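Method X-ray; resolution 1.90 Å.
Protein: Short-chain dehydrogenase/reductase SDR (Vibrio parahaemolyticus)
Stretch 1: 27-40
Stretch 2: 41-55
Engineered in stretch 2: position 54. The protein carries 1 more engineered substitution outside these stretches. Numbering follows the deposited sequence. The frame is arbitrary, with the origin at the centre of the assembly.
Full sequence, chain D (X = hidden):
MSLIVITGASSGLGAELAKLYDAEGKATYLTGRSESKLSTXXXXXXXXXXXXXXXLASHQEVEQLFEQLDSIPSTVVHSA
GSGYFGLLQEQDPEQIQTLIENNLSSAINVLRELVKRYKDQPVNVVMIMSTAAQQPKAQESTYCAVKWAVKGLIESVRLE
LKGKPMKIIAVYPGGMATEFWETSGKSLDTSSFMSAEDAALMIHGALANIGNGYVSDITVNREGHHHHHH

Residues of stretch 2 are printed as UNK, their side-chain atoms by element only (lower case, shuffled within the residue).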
# COMPACT_ATOMS: atom_id res chain seq x y z
N ALA D 27 21.39 -24.71 18.08
CA ALA D 27 22.66 -24.12 17.64
C ALA D 27 22.45 -22.80 16.87
O ALA D 27 21.70 -22.76 15.90
CB ALA D 27 23.43 -25.09 16.76
N THR D 28 23.17 -21.77 17.31
CA THR D 28 23.22 -20.45 16.67
C THR D 28 24.65 -20.07 16.17
O THR D 28 25.67 -20.45 16.77
CB THR D 28 22.77 -19.38 17.64
OG1 THR D 28 23.68 -19.33 18.76
CG2 THR D 28 21.37 -19.66 18.10
N TYR D 29 24.70 -19.36 15.03
CA TYR D 29 25.90 -18.69 14.52
C TYR D 29 25.62 -17.18 14.40
O TYR D 29 24.70 -16.78 13.69
CB TYR D 29 26.27 -19.25 13.16
CG TYR D 29 27.68 -18.87 12.73
CD1 TYR D 29 28.79 -19.68 13.09
CD2 TYR D 29 27.92 -17.72 12.00
CE1 TYR D 29 30.08 -19.34 12.70
CE2 TYR D 29 29.21 -17.38 11.60
CZ TYR D 29 30.28 -18.19 11.95
OH TYR D 29 31.55 -17.81 11.55
N LEU D 30 26.36 -16.37 15.14
CA LEU D 30 26.07 -14.96 15.27
C LEU D 30 27.04 -14.06 14.48
O LEU D 30 28.27 -14.27 14.49
CB LEU D 30 26.08 -14.55 16.73
CG LEU D 30 25.19 -15.34 17.71
CD1 LEU D 30 24.93 -14.48 18.91
CD2 LEU D 30 23.88 -15.84 17.15
N THR D 31 26.48 -13.06 13.80
CA THR D 31 27.31 -12.10 13.10
C THR D 31 26.89 -10.68 13.50
O THR D 31 25.75 -10.41 13.90
CB THR D 31 27.35 -12.34 11.55
OG1 THR D 31 28.46 -11.62 11.00
CG2 THR D 31 26.06 -11.85 10.87
N GLY D 32 27.86 -9.78 13.43
CA GLY D 32 27.69 -8.36 13.78
C GLY D 32 28.95 -7.66 13.35
O GLY D 32 29.85 -8.30 12.76
N ARG D 33 29.07 -6.37 13.65
CA ARG D 33 30.25 -5.63 13.20
C ARG D 33 31.40 -5.76 14.20
O ARG D 33 32.55 -5.78 13.78
CB ARG D 33 29.93 -4.18 12.81
CG ARG D 33 29.30 -4.09 11.35
CD ARG D 33 29.50 -2.74 10.63
NE ARG D 33 29.46 -1.56 11.52
CZ ARG D 33 28.36 -1.02 12.04
NH1 ARG D 33 27.16 -1.55 11.80
NH2 ARG D 33 28.44 0.05 12.83
N SER D 34 31.07 -5.95 15.48
CA SER D 34 32.02 -5.98 16.58
C SER D 34 32.24 -7.35 17.21
O SER D 34 31.40 -7.82 17.98
CB SER D 34 31.54 -5.03 17.67
OG SER D 34 32.44 -5.00 18.75
N GLU D 35 33.37 -7.98 16.92
CA GLU D 35 33.78 -9.21 17.59
C GLU D 35 33.80 -9.06 19.13
O GLU D 35 33.37 -9.99 19.86
CB GLU D 35 35.12 -9.71 17.03
CG GLU D 35 35.82 -10.78 17.85
CD GLU D 35 36.75 -11.67 17.01
OE1 GLU D 35 36.86 -11.45 15.77
OE2 GLU D 35 37.39 -12.59 17.61
N SER D 36 34.23 -7.91 19.65
CA SER D 36 34.17 -7.69 21.11
C SER D 36 32.75 -7.86 21.66
O SER D 36 32.51 -8.69 22.54
CB SER D 36 34.76 -6.33 21.51
OG SER D 36 36.19 -6.36 21.42
N LYS D 37 31.80 -7.09 21.14
CA LYS D 37 30.35 -7.28 21.48
C LYS D 37 29.76 -8.71 21.18
O LYS D 37 29.02 -9.26 21.99
CB LYS D 37 29.50 -6.18 20.82
CG LYS D 37 29.36 -4.93 21.66
CD LYS D 37 28.98 -3.70 20.81
CE LYS D 37 29.24 -2.39 21.57
NZ LYS D 37 30.14 -1.45 20.82
N LEU D 38 30.06 -9.30 20.02
CA LEU D 38 29.68 -10.69 19.73
C LEU D 38 30.15 -11.71 20.80
O LEU D 38 29.34 -12.46 21.33
CB LEU D 38 30.18 -11.13 18.34
CG LEU D 38 29.48 -10.50 17.12
CD1 LEU D 38 30.26 -10.73 15.83
CD2 LEU D 38 28.03 -10.99 16.97
N SER D 39 31.44 -11.70 21.13
CA SER D 39 31.97 -12.47 22.27
C SER D 39 31.06 -12.41 23.49
O SER D 39 30.68 -13.45 24.02
CB SER D 39 33.35 -11.94 22.69
OG SER D 39 34.35 -12.45 21.85
N THR D 40 30.74 -11.20 23.94
CA THR D 40 29.99 -11.05 25.19
C THR D 40 28.59 -11.65 25.07
O THR D 40 28.10 -12.22 26.04
CB THR D 40 29.79 -9.59 25.64
OG1 THR D 40 31.03 -8.86 25.56
CG2 THR D 40 29.27 -9.57 27.09
N UNK D 41 27.97 -11.53 23.89
CA UNK D 41 26.67 -12.16 23.65
C UNK D 41 26.84 -13.66 23.68
O UNK D 41 26.08 -14.34 24.33
c UNK D 41 25.67 -10.29 22.36
c UNK D 41 24.81 -12.62 21.93
c UNK D 41 26.04 -11.73 22.30
N UNK D 42 27.85 -14.17 22.98
CA UNK D 42 28.05 -15.61 22.78
C UNK D 42 28.49 -16.36 24.08
O UNK D 42 28.35 -17.58 24.18
c UNK D 42 29.10 -15.86 21.65
o UNK D 42 28.59 -15.40 20.39
c UNK D 42 29.43 -17.32 21.52
N UNK D 43 29.02 -15.60 25.04
CA UNK D 43 29.45 -16.14 26.32
C UNK D 43 28.29 -16.24 27.31
O UNK D 43 28.48 -16.78 28.40
c UNK D 43 30.61 -15.29 26.91
n UNK D 43 32.90 -14.63 26.34
o UNK D 43 32.10 -16.55 25.49
c UNK D 43 31.94 -15.54 26.18
N UNK D 44 27.11 -15.72 26.94
CA UNK D 44 25.84 -16.06 27.61
C UNK D 44 25.18 -17.33 27.08
O UNK D 44 24.24 -17.84 27.69
c UNK D 44 24.79 -14.96 27.45
s UNK D 44 25.34 -13.33 27.80
N UNK D 45 25.64 -17.83 25.94
CA UNK D 45 24.99 -18.94 25.28
C UNK D 45 25.73 -20.21 25.65
O UNK D 45 26.89 -20.15 26.08
c UNK D 45 24.54 -17.34 23.33
c UNK D 45 24.55 -17.24 21.80
c UNK D 45 23.17 -16.98 23.92
c UNK D 45 25.01 -18.73 23.77
N UNK D 46 25.05 -21.35 25.52
CA UNK D 46 25.63 -22.65 25.81
C UNK D 46 25.61 -23.63 24.61
O UNK D 46 26.29 -24.65 24.65
c UNK D 46 24.89 -23.29 26.98
o UNK D 46 24.04 -24.33 26.48
N UNK D 47 24.82 -23.34 23.57
CA UNK D 47 24.76 -24.17 22.34
C UNK D 47 25.27 -23.45 21.07
O UNK D 47 25.17 -23.96 19.95
c UNK D 47 22.81 -25.26 23.44
o UNK D 47 23.45 -26.16 24.01
c UNK D 47 23.35 -24.67 22.15
n UNK D 47 21.71 -24.72 23.94
N UNK D 48 25.84 -22.27 21.28
CA UNK D 48 26.38 -21.49 20.17
C UNK D 48 27.57 -22.18 19.49
O UNK D 48 28.47 -22.72 20.16
n UNK D 48 26.70 -18.70 18.61
o UNK D 48 28.70 -19.32 19.52
c UNK D 48 27.47 -19.30 19.56
c UNK D 48 26.75 -20.08 20.64
N UNK D 49 27.59 -22.12 18.16
CA UNK D 49 28.60 -22.81 17.37
C UNK D 49 29.45 -21.81 16.57
O UNK D 49 29.96 -22.14 15.51
c UNK D 49 27.97 -23.84 16.41
c UNK D 49 27.28 -24.97 17.21
c UNK D 49 26.99 -23.16 15.47
N UNK D 50 29.59 -20.60 17.08
CA UNK D 50 30.44 -19.63 16.41
C UNK D 50 29.79 -18.28 16.23
O UNK D 50 28.59 -18.11 16.42
N UNK D 51 30.66 -17.33 15.95
CA UNK D 51 30.31 -15.97 15.64
C UNK D 51 31.42 -15.41 14.77
O UNK D 51 32.59 -15.87 14.85
c UNK D 51 32.34 -14.03 17.64
c UNK D 51 31.61 -15.96 18.86
c UNK D 51 30.17 -15.13 16.90
o UNK D 51 34.76 -14.71 20.31
c UNK D 51 33.66 -14.84 19.50
c UNK D 51 31.41 -15.05 17.80
c UNK D 51 32.74 -15.87 19.70
c UNK D 51 33.46 -13.92 18.47
N UNK D 52 31.10 -14.43 13.94
CA UNK D 52 32.11 -13.81 13.10
C UNK D 52 31.72 -12.37 12.81
O UNK D 52 30.60 -12.12 12.36
n UNK D 52 33.95 -16.06 7.19
c UNK D 52 32.22 -14.57 11.81
c UNK D 52 34.85 -15.26 7.76
n UNK D 52 34.66 -14.78 8.98
n UNK D 52 35.94 -14.93 7.09
c UNK D 52 33.50 -15.09 9.82
c UNK D 52 33.44 -14.23 11.01
N UNK D 53 32.62 -11.45 13.10
CA UNK D 53 32.44 -10.04 12.75
C UNK D 53 32.45 -9.91 11.26
O UNK D 53 33.39 -10.38 10.61
c UNK D 53 33.56 -9.20 13.36
N UNK D 54 31.42 -9.26 10.69
CA UNK D 54 31.35 -9.01 9.26
C UNK D 54 30.72 -7.65 8.98
O UNK D 54 29.87 -7.19 9.73
n UNK D 54 35.21 -11.37 7.12
c UNK D 54 30.84 -11.54 8.80
c UNK D 54 30.50 -10.07 8.55
n UNK D 54 33.06 -11.67 7.85
c UNK D 54 31.69 -12.14 7.75
n UNK D 54 33.71 -12.39 5.74
c UNK D 54 33.99 -11.81 6.90
N UNK D 55 31.19 -7.01 7.91
CA UNK D 55 30.52 -5.86 7.31
C UNK D 55 29.65 -6.39 6.18
O UNK D 55 30.13 -6.70 5.10
o UNK D 55 31.67 -2.74 5.61
c UNK D 55 30.90 -3.60 6.12
o UNK D 55 29.64 -3.48 6.11
c UNK D 55 31.56 -4.85 6.75
O HOH W 1 31.82 -17.50 8.76
O HOH W 2 27.75 -8.86 10.49
O HOH W 3 37.29 -13.50 20.14
O HOH W 4 35.28 -12.26 13.97

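Position 41 has three side-chain carbons, one carrying the other two, and one branch lies 3.5 Å from Leu30 CD1; this is Val41, whose N donates to Lys37 O (3.1 Å) and carries the helix onward. At position 42 one carbon bears an oxygen and a carbon: Thr42. Its N (2.8 Å) and OG1 (3.2 Å) both donate to Leu38 O.

Position 43 has two carbons, and the oxygen and nitrogen on the second make this Asn43; its backbone N reaches Ser39 O at 2.9 Å. Position 44, one carbon and a sulfur, is Cys44, with SG 3.5 Å from Thr40 O. Position 45 has four carbons forked at the second, hence Leu45, and CD1 packs 4.0 Å from Leu30 CD1. Position 46, a carbon and an oxygen, is Ser46 and touches nothing in stretch 1.

Position 47 again has two carbons ending in oxygen and nitrogen: Asn47, whose side-chain end leads away while its O lies 3.4 Å from Ala27 CA. Position 48 has the same atoms, but its end turns inward: in Asn48, ND2 donates to Thr28 OG1 (3.1 Å) and to O of position 50, two residues on (3.0 Å), while OD1 accepts from N of position 50 (2.9 Å), bracing the turn.

Position 49, one carbon carrying two, is Val49; CG1 meets Ala27 CB at 3.9 Å and N donates to Thr28 O at 2.9 Å. Position 50 has no side-chain atoms. Gly50 suits its phi of 132°, and a CB would clash with Tyr29 CE1, since this backbone lies over one face of the Tyr29 ring.

Position 51 has one carbon, then a six-carbon ring bearing an oxygen: Tyr51. Leu38 C and Ser39 N lie over one ring face, and OH is 2.8 Å from Ser39 OG. Position 52, three carbons, a nitrogen and a carbon with two nitrogens, is Arg52; its extended chain passes Tyr29 OH, 3.3 Å from CB, and water 1 joins that hydroxyl to NH1. Position 53 has one carbon, Ala53, with CB 3.6 Å from Arg33 O. Position 54 repeats the guanidinium pattern: the engineered Arg54, with CG 3.2 Å from Thr31 OG1. Position 55, two carbons and two oxygens, is Asp55, without contact.

The contact joins a continuous helix to a parallel strand pairing. Leu30 N to Gly50 O (3.1 Å) and Arg54 N to Gly32 O (2.8 Å) tie the backbones, while Leu30, Leu38 and Tyr51 fill the space between strand and helix.

Stretch 2 41-55: VTNCLSNNVGYRARD
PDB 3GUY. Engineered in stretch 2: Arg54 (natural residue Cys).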